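Local coordinates for protein ribose-phosphate pyrophosphokinase (Thermus thermophilus, PDB 7PN0) that transfers the diphosphate group of ATP to ribose 5-phosphate, making phosphoribosyl pyrophosphate (PRPP), the activated ribose used in nucleotide biosynthesis, at residues 124-128 / 246-250; 266-272 / 280-286; 53-57 / 68-73. All coordinates share one frame; numbering follows the deposited sequence.

Interaction 1 of 3, residues 124-128 / 246-250; sequences LTMTL and ATHGV. With SO4 (sulfate ion), chain F.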
loop_
_atom_site.group_PDB
_atom_site.type_symbol
_atom_site.label_atom_id
_atom_site.label_comp_id
_atom_site.label_asym_id
_atom_site.label_seq_id
_atom_site.Cartn_x
_atom_site.Cartn_y
_atom_site.Cartn_z
ATOM N N LEU A 124 -4.813 -4.500 -21.172
ATOM C CA LEU A 124 -5.625 -4.716 -22.400
ATOM C C LEU A 124 -5.413 -6.166 -22.803
ATOM O O LEU A 124 -4.251 -6.523 -23.000
ATOM C CB LEU A 124 -5.185 -3.757 -23.522
ATOM C CG LEU A 124 -5.875 -3.972 -24.875
ATOM C CD1 LEU A 124 -7.377 -3.855 -24.722
ATOM C CD2 LEU A 124 -5.307 -3.015 -25.931
ATOM N N THR A 125 -6.485 -6.959 -22.876
ATOM C CA THR A 125 -6.341 -8.406 -23.115
ATOM C C THR A 125 -7.513 -8.876 -23.958
ATOM O O THR A 125 -8.444 -8.119 -24.165
ATOM C CB THR A 125 -6.138 -9.171 -21.797
ATOM O OG1 THR A 125 -5.819 -10.533 -22.049
ATOM C CG2 THR A 125 -7.328 -9.142 -20.866
ATOM N N MET A 126 -7.506 -10.149 -24.312
ATOM C CA MET A 126 -8.581 -10.711 -25.164
ATOM C C MET A 126 -8.894 -12.116 -24.666
ATOM O O MET A 126 -7.971 -12.841 -24.321
ATOM C CB MET A 126 -8.193 -10.726 -26.638
ATOM C CG MET A 126 -9.195 -11.445 -27.531
ATOM S SD MET A 126 -8.716 -11.318 -29.297
ATOM C CE MET A 126 -9.335 -9.694 -29.691
ATOM N N THR A 127 -10.160 -12.466 -24.672
ATOM C CA THR A 127 -10.625 -13.831 -24.345
ATOM C C THR A 127 -9.875 -14.387 -23.120
ATOM O O THR A 127 -9.162 -15.431 -23.228
ATOM C CB THR A 127 -10.549 -14.746 -25.572
ATOM O OG1 THR A 127 -11.158 -14.110 -26.702
ATOM C CG2 THR A 127 -11.221 -16.073 -25.288
ATOM N N LEU A 128 -10.124 -13.835 -21.937
ATOM C CA LEU A 128 -9.665 -14.471 -20.666
ATOM C C LEU A 128 -10.308 -15.841 -20.523
ATOM O O LEU A 128 -11.462 -16.004 -20.924
ATOM C CB LEU A 128 -10.033 -13.604 -19.480
ATOM C CG LEU A 128 -9.222 -12.329 -19.406
ATOM C CD1 LEU A 128 -9.833 -11.405 -18.389
ATOM C CD2 LEU A 128 -7.766 -12.635 -19.084
ATOM N N ALA A 246 -10.788 -20.952 -32.342
ATOM C CA ALA A 246 -10.483 -20.523 -30.965
ATOM C C ALA A 246 -9.907 -19.126 -31.047
ATOM O O ALA A 246 -9.426 -18.745 -32.154
ATOM C CB ALA A 246 -9.512 -21.474 -30.296
ATOM N N THR A 247 -9.862 -18.420 -29.925
ATOM C CA THR A 247 -9.101 -17.148 -29.875
ATOM C C THR A 247 -7.601 -17.438 -29.915
ATOM O O THR A 247 -6.881 -16.898 -30.813
ATOM C CB THR A 247 -9.483 -16.278 -28.679
ATOM O OG1 THR A 247 -10.891 -15.995 -28.753
ATOM C CG2 THR A 247 -8.658 -15.024 -28.715
ATOM N N HIS A 248 -7.127 -18.243 -28.973
ATOM C CA HIS A 248 -5.686 -18.425 -28.708
ATOM C C HIS A 248 -5.228 -19.750 -29.309
ATOM O O HIS A 248 -5.654 -20.837 -28.811
ATOM C CB HIS A 248 -5.415 -18.354 -27.205
ATOM C CG HIS A 248 -6.035 -17.167 -26.540
ATOM N ND1 HIS A 248 -5.646 -15.877 -26.838
ATOM C CD2 HIS A 248 -6.941 -17.079 -25.538
ATOM C CE1 HIS A 248 -6.327 -15.034 -26.085
ATOM N NE2 HIS A 248 -7.148 -15.733 -25.290
ATOM N N GLY A 249 -4.396 -19.643 -30.336
ATOM C CA GLY A 249 -3.787 -20.778 -31.037
ATOM C C GLY A 249 -2.451 -21.035 -30.417
ATOM O O GLY A 249 -1.422 -20.543 -30.939
ATOM N N VAL A 250 -2.473 -21.731 -29.282
ATOM C CA VAL A 250 -1.251 -21.926 -28.476
ATOM C C VAL A 250 -0.430 -23.077 -29.116
ATOM O O VAL A 250 0.783 -22.892 -29.347
ATOM C CB VAL A 250 -1.611 -22.152 -27.004
ATOM C CG1 VAL A 250 -0.350 -22.225 -26.177
ATOM C CG2 VAL A 250 -2.584 -21.099 -26.477
HETATM S S SO4 F . -14.784 -14.068 -25.839
HETATM O O1 SO4 F . -15.706 -12.966 -25.723
HETATM O O2 SO4 F . -13.747 -13.681 -26.773
HETATM O O3 SO4 F . -15.478 -15.271 -26.358
HETATM O O4 SO4 F . -14.188 -14.339 -24.575
#
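Thr127 and Met126 meet Thr247 and His248 in a small, buried polar contact at the seam between the two PRTase-like domains of the chain, where the end of parallel strand 122-126 in the N-terminal sheet faces the corner the chain turns at Thr247. His248 does most of the bridging. Its NE2 donates to Thr127 O at 2.9 Å, with the oxygen in the ring plane but the nitrogen well above the carbonyl plane; a second, weak bond reaches Met126 O at 3.2 Å and is strongly bent, 120° at the hydrogen. ND1 is held by Thr272 OG1, so both ring nitrogens are engaged and the ring's rotation is fixed. The methyl of Thr247 lies over one face of the same ring, toward its rim; Thr247 CG2 also touches the Met126 thioether, SD at 3.8 Å. The two threonines reach toward each other tip to tip: each holds OG1 anti to its carbonyl carbon (chi1 -49° in Thr127, -58° in Thr247), which brings Thr127 OG1 to 2.8 Å from Thr247 OG1. A sulfate ion, probably from the crystallisation liquor, lies beside Thr127, also held by Ser145, Ala146 and Arg175; Thr127 OG1 donates to its O2 at 2.6 Å.

Interaction 2 of 3, residues 266-272 / 280-286; sequences EVAATDT and KLRTLTV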
loop_
_atom_site.group_PDB
_atom_site.type_symbol
_atom_site.label_atom_id
_atom_site.label_comp_id
_atom_site.label_asym_id
_atom_site.label_seq_id
_atom_site.Cartn_x
_atom_site.Cartn_y
_atom_site.Cartn_z
ATOM N N GLU A 266 -10.611 -27.686 -40.901
ATOM C CA GLU A 266 -9.779 -26.487 -40.746
ATOM C C GLU A 266 -9.841 -26.060 -39.292
ATOM O O GLU A 266 -10.893 -26.288 -38.646
ATOM C CB GLU A 266 -10.305 -25.393 -41.655
ATOM C CG GLU A 266 -9.376 -24.233 -41.812
ATOM C CD GLU A 266 -9.766 -23.381 -43.011
ATOM O OE1 GLU A 266 -10.484 -22.419 -42.834
ATOM O OE2 GLU A 266 -9.357 -23.729 -44.121
ATOM N N VAL A 267 -8.777 -25.416 -38.847
ATOM C CA VAL A 267 -8.686 -24.886 -37.461
ATOM C C VAL A 267 -8.195 -23.449 -37.582
ATOM O O VAL A 267 -7.079 -23.243 -38.105
ATOM C CB VAL A 267 -7.760 -25.752 -36.600
ATOM C CG1 VAL A 267 -7.703 -25.225 -35.167
ATOM C CG2 VAL A 267 -8.204 -27.217 -36.635
ATOM N N ALA A 268 -9.017 -22.518 -37.137
ATOM C CA ALA A 268 -8.725 -21.076 -37.192
ATOM C C ALA A 268 -8.494 -20.587 -35.763
ATOM O O ALA A 268 -9.235 -21.013 -34.857
ATOM C CB ALA A 268 -9.855 -20.337 -37.851
ATOM N N ALA A 269 -7.542 -19.675 -35.606
ATOM C CA ALA A 269 -7.254 -19.008 -34.323
ATOM C C ALA A 269 -6.734 -17.624 -34.649
ATOM O O ALA A 269 -6.326 -17.394 -35.808
ATOM C CB ALA A 269 -6.294 -19.826 -33.539
ATOM N N THR A 270 -6.782 -16.702 -33.689
ATOM C CA THR A 270 -6.236 -15.356 -33.912
ATOM C C THR A 270 -4.702 -15.435 -33.813
ATOM O O THR A 270 -4.105 -16.543 -33.554
ATOM C CB THR A 270 -6.832 -14.341 -32.922
ATOM O OG1 THR A 270 -6.134 -14.568 -31.689
ATOM C CG2 THR A 270 -8.335 -14.426 -32.813
ATOM N N ASP A 271 -4.078 -14.271 -33.902
ATOM C CA ASP A 271 -2.615 -14.134 -33.798
ATOM C C ASP A 271 -2.279 -13.557 -32.419
ATOM O O ASP A 271 -1.210 -12.970 -32.278
ATOM C CB ASP A 271 -2.037 -13.337 -34.972
ATOM C CG ASP A 271 -2.701 -12.007 -35.303
ATOM O OD1 ASP A 271 -3.671 -11.625 -34.619
ATOM O OD2 ASP A 271 -2.232 -11.349 -36.265
ATOM N N THR A 272 -3.131 -13.722 -31.406
ATOM C CA THR A 272 -2.718 -13.347 -30.012
ATOM C C THR A 272 -1.400 -14.064 -29.670
ATOM O O THR A 272 -0.550 -13.509 -28.919
ATOM C CB THR A 272 -3.782 -13.692 -28.955
ATOM O OG1 THR A 272 -4.113 -15.066 -29.062
ATOM C CG2 THR A 272 -5.047 -12.878 -29.030
ATOM N N LYS A 280 -3.918 -27.225 -42.383
ATOM C CA LYS A 280 -5.352 -26.922 -42.114
ATOM C C LYS A 280 -5.471 -25.739 -41.137
ATOM O O LYS A 280 -6.606 -25.437 -40.724
ATOM C CB LYS A 280 -6.036 -28.188 -41.606
ATOM C CG LYS A 280 -5.888 -29.376 -42.550
ATOM C CD LYS A 280 -6.779 -30.535 -42.219
ATOM C CE LYS A 280 -6.206 -31.400 -41.119
ATOM N NZ LYS A 280 -7.211 -32.331 -40.561
ATOM N N LEU A 281 -4.365 -25.084 -40.803
ATOM C CA LEU A 281 -4.392 -23.946 -39.835
ATOM C C LEU A 281 -4.684 -22.632 -40.574
ATOM O O LEU A 281 -4.097 -22.402 -41.599
ATOM C CB LEU A 281 -3.065 -23.939 -39.078
ATOM C CG LEU A 281 -2.780 -25.190 -38.241
ATOM C CD1 LEU A 281 -1.538 -24.978 -37.397
ATOM C CD2 LEU A 281 -3.963 -25.557 -37.362
ATOM N N ARG A 282 -5.594 -21.807 -40.062
ATOM C CA ARG A 282 -5.918 -20.463 -40.597
ATOM C C ARG A 282 -5.736 -19.417 -39.486
ATOM O O ARG A 282 -6.026 -19.734 -38.302
ATOM C CB ARG A 282 -7.350 -20.453 -41.110
ATOM C CG ARG A 282 -7.664 -19.312 -42.065
ATOM C CD ARG A 282 -7.310 -19.638 -43.508
ATOM N NE ARG A 282 -8.411 -19.295 -44.414
ATOM C CZ ARG A 282 -8.969 -20.130 -45.308
ATOM N NH1 ARG A 282 -8.540 -21.378 -45.456
ATOM N NH2 ARG A 282 -9.950 -19.700 -46.082
ATOM N N THR A 283 -5.286 -18.223 -39.859
ATOM C CA THR A 283 -5.069 -17.113 -38.910
ATOM C C THR A 283 -6.126 -16.027 -39.087
ATOM O O THR A 283 -6.410 -15.628 -40.220
ATOM C CB THR A 283 -3.661 -16.548 -39.062
ATOM O OG1 THR A 283 -2.743 -17.593 -38.772
ATOM C CG2 THR A 283 -3.432 -15.377 -38.127
ATOM N N LEU A 284 -6.683 -15.553 -37.976
ATOM C CA LEU A 284 -7.687 -14.474 -37.936
ATOM C C LEU A 284 -7.011 -13.311 -37.198
ATOM O O LEU A 284 -6.869 -13.367 -35.948
ATOM C CB LEU A 284 -8.958 -14.928 -37.205
ATOM C CG LEU A 284 -9.513 -16.314 -37.555
ATOM C CD1 LEU A 284 -10.703 -16.652 -36.660
ATOM C CD2 LEU A 284 -9.910 -16.394 -39.043
ATOM N N THR A 285 -6.517 -12.321 -37.921
ATOM C CA THR A 285 -5.684 -11.277 -37.277
ATOM C C THR A 285 -6.560 -10.414 -36.351
ATOM O O THR A 285 -7.690 -10.060 -36.703
ATOM C CB THR A 285 -4.862 -10.468 -38.276
ATOM O OG1 THR A 285 -4.047 -9.696 -37.389
ATOM C CG2 THR A 285 -5.677 -9.613 -39.217
ATOM N N VAL A 286 -6.046 -10.110 -35.162
ATOM C CA VAL A 286 -6.715 -9.189 -34.210
ATOM C C VAL A 286 -5.828 -7.960 -34.036
ATOM O O VAL A 286 -6.156 -7.129 -33.187
ATOM C CB VAL A 286 -7.029 -9.888 -32.871
ATOM C CG1 VAL A 286 -8.159 -10.891 -33.039
ATOM C CG2 VAL A 286 -5.806 -10.553 -32.294
#
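Strands 266-270 and 281-284 run parallel, their axes 4.5 Å apart and at 29°, and pair at the edge of the mixed C-terminal sheet, 281-284 being its outermost strand within this chain. The ladder alternates in the parallel manner: Val267 N donates to Lys280 O, Arg282 N to Val267 O at 2.8 Å, Ala269 N to Arg282 O, and Leu284 N to Ala269 O. On one face Leu281 CD2 packs against Val267 CB; on the other Leu284 CD1 lies 4.0 Å from Ala268 CB. At one end Glu266 OE2 forms a 2.8 Å salt bridge with Arg282 NH1, while OE1 lies over a guanidinium face and is hydrogen-bonded to Tyr153 OH. At the other, chi1 of 50° sets the Asp271 carboxylate between its own N and carbonyl carbon, facing 280-286. OD1 takes Val286 N at 2.9 Å and OD2 takes Thr285 OG1 at 2.7 Å, both syn. With an alanine here, Val286 N and the Thr285 hydroxyl would probably lose these acceptors, leaving the turn into helix 287-299 less firmly tied. A carboxylate lies near each end; Glu266 is also salt-bridged to Arg157, so its charge is probably balanced by both arginines, whose NH1 groups lie close.

Interaction 3 of 3, residues 53-57 / 68-73; sequences FIVQS and ELLMMV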
loop_
_atom_site.group_PDB
_atom_site.type_symbol
_atom_site.label_atom_id
_atom_site.label_comp_id
_atom_site.label_asym_id
_atom_site.label_seq_id
_atom_site.Cartn_x
_atom_site.Cartn_y
_atom_site.Cartn_z
ATOM N N PHE A 53 2.316 1.547 -24.180
ATOM C CA PHE A 53 1.607 0.267 -24.352
ATOM C C PHE A 53 2.666 -0.784 -24.666
ATOM O O PHE A 53 3.455 -0.682 -25.662
ATOM C CB PHE A 53 0.576 0.374 -25.487
ATOM C CG PHE A 53 -0.560 1.300 -25.168
ATOM C CD1 PHE A 53 -0.422 2.671 -25.279
ATOM C CD2 PHE A 53 -1.737 0.804 -24.619
ATOM C CE1 PHE A 53 -1.445 3.531 -24.911
ATOM C CE2 PHE A 53 -2.768 1.669 -24.266
ATOM C CZ PHE A 53 -2.617 3.028 -24.425
ATOM N N ILE A 54 2.700 -1.830 -23.868
ATOM C CA ILE A 54 3.782 -2.837 -24.034
ATOM C C ILE A 54 3.084 -4.128 -24.359
ATOM O O ILE A 54 2.279 -4.568 -23.532
ATOM C CB ILE A 54 4.676 -2.960 -22.806
ATOM C CG1 ILE A 54 5.392 -1.661 -22.482
ATOM C CG2 ILE A 54 5.627 -4.137 -22.898
ATOM C CD1 ILE A 54 5.653 -1.553 -21.005
ATOM N N VAL A 55 3.395 -4.704 -25.514
ATOM C CA VAL A 55 2.753 -5.967 -25.980
ATOM C C VAL A 55 3.576 -7.192 -25.545
ATOM O O VAL A 55 4.752 -7.374 -25.942
ATOM C CB VAL A 55 2.547 -5.937 -27.505
ATOM C CG1 VAL A 55 1.780 -7.127 -28.007
ATOM C CG2 VAL A 55 1.846 -4.661 -27.943
ATOM N N GLN A 56 2.922 -8.130 -24.885
ATOM C CA GLN A 56 3.556 -9.439 -24.547
ATOM C C GLN A 56 2.477 -10.484 -24.343
ATOM O O GLN A 56 1.573 -10.244 -23.530
ATOM C CB GLN A 56 4.412 -9.316 -23.291
ATOM C CG GLN A 56 5.242 -10.563 -23.040
ATOM C CD GLN A 56 6.563 -10.487 -23.759
ATOM O OE1 GLN A 56 6.635 -10.385 -24.989
ATOM N NE2 GLN A 56 7.626 -10.491 -22.986
ATOM N N SER A 57 2.565 -11.611 -25.068
ATOM C CA SER A 57 1.694 -12.791 -24.848
ATOM C C SER A 57 2.462 -13.820 -24.026
ATOM O O SER A 57 3.712 -13.872 -24.104
ATOM C CB SER A 57 1.161 -13.363 -26.139
ATOM O OG SER A 57 0.140 -12.534 -26.632
ATOM N N GLU A 68 10.273 -10.414 -18.695
ATOM C CA GLU A 68 10.526 -9.320 -19.668
ATOM C C GLU A 68 9.419 -8.271 -19.543
ATOM O O GLU A 68 9.731 -7.054 -19.571
ATOM C CB GLU A 68 10.665 -9.864 -21.095
ATOM C CG GLU A 68 10.959 -8.764 -22.107
ATOM C CD GLU A 68 10.939 -9.193 -23.559
ATOM O OE1 GLU A 68 10.260 -10.182 -23.873
ATOM O OE2 GLU A 68 11.615 -8.536 -24.360
ATOM N N LEU A 69 8.148 -8.684 -19.506
ATOM C CA LEU A 69 7.008 -7.743 -19.379
ATOM C C LEU A 69 7.139 -6.962 -18.060
ATOM O O LEU A 69 6.990 -5.695 -18.108
ATOM C CB LEU A 69 5.671 -8.509 -19.430
ATOM C CG LEU A 69 4.380 -7.679 -19.286
ATOM C CD1 LEU A 69 4.271 -6.552 -20.302
ATOM C CD2 LEU A 69 3.166 -8.587 -19.380
ATOM N N LEU A 70 7.315 -7.649 -16.925
ATOM C CA LEU A 70 7.460 -6.981 -15.597
ATOM C C LEU A 70 8.595 -5.941 -15.676
ATOM O O LEU A 70 8.412 -4.770 -15.241
ATOM C CB LEU A 70 7.728 -8.047 -14.548
ATOM C CG LEU A 70 6.571 -8.996 -14.265
ATOM C CD1 LEU A 70 6.954 -10.008 -13.214
ATOM C CD2 LEU A 70 5.341 -8.215 -13.820
ATOM N N MET A 71 9.751 -6.333 -16.232
ATOM C CA MET A 71 10.932 -5.435 -16.342
ATOM C C MET A 71 10.660 -4.265 -17.320
ATOM O O MET A 71 11.044 -3.140 -17.014
ATOM C CB MET A 71 12.136 -6.243 -16.819
ATOM C CG MET A 71 12.639 -7.147 -15.810
ATOM S SD MET A 71 13.996 -8.141 -16.442
ATOM C CE MET A 71 15.259 -6.892 -16.600
ATOM N N MET A 72 9.946 -4.478 -18.432
ATOM C CA MET A 72 9.626 -3.365 -19.380
ATOM C C MET A 72 8.626 -2.394 -18.752
ATOM O O MET A 72 8.772 -1.194 -18.924
ATOM C CB MET A 72 9.095 -3.925 -20.694
ATOM C CG MET A 72 10.171 -4.578 -21.497
ATOM S SD MET A 72 9.588 -5.121 -23.113
ATOM C CE MET A 72 9.425 -3.532 -23.895
ATOM N N VAL A 73 7.669 -2.895 -17.969
ATOM C CA VAL A 73 6.701 -2.034 -17.248
ATOM C C VAL A 73 7.454 -1.225 -16.198
ATOM O O VAL A 73 7.304 0.068 -16.147
ATOM C CB VAL A 73 5.603 -2.909 -16.623
ATOM C CG1 VAL A 73 4.891 -2.149 -15.529
ATOM C CG2 VAL A 73 4.659 -3.404 -17.692
#
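This contact is the packing of strand on helix inside a beta-alpha-beta unit of the N-terminal PRTase-like domain, strand 51-55, helix 62-78 and strand 83-88; strand 53-55 and helix 68-73 run nearly antiparallel, at 165°, with their axes 9.5 Å apart. Ile54 points from the sheet toward the helix and divides its branches among three residues. Its CG2, anti to the backbone N, meets Leu69 CD1 at 3.8 Å and the Met72 methyl, CE, at 4.0 Å. The longer branch runs on to CD1, which rests against the backbone carbonyl of Met72 and lies 3.9 Å from Val73 CG2. One turn nearer the start of the helix, the aliphatic part of Gln56 slides past Leu69 in the opposite direction, CB lying 4.1 Å from Leu69 CD1. A bend at chi2 (88°) then carries the amide toward Glu68, and NE2 donates to Glu68 OE1 at 2.8 Å in a nearly straight bond, 171° at the hydrogen. The acceptor lies in the amide plane, but the nitrogen approaches from above the carboxylate plane. Both groups have further hydrogen bonds: Gln56 OE1 with Ser10 OG, its NE2 with His65 O, Glu68 OE2 with Thr31 OG1 and OE1 with Gln9 N. The apolar core therefore sets the helix on the sheet, while this buried amide-carboxylate pair, satisfied by several bonds, ties the strand's end, the helix and the 9-10 loop together and probably stabilises the glutamate's negative charge.

How the interactions relate
Interactions 1 and 2 are joined, their centres 11 Å apart: Thr247 O lies 2.6 Å from Thr270 OG1 and His248 ND1 2.8 Å from Thr272 OG1, both probable hydrogen bonds. Interaction 2 also reaches interaction 3, since Thr272 O is 2.6 Å from Ser57 OG, again a probable bond, although their centres are 24 Å apart. Thr272 thus links the loop after strand 266-270 to His248 and to the loop after strand 51-55. Interactions 1 and 3 do not touch, with nearest atoms about 5 Å apart, but each has one segment on the N-terminal parallel sheet. A bound ADP lies about 11 Å from the His248 side chain, and a bound ADP about 14 Å from that of Glu68.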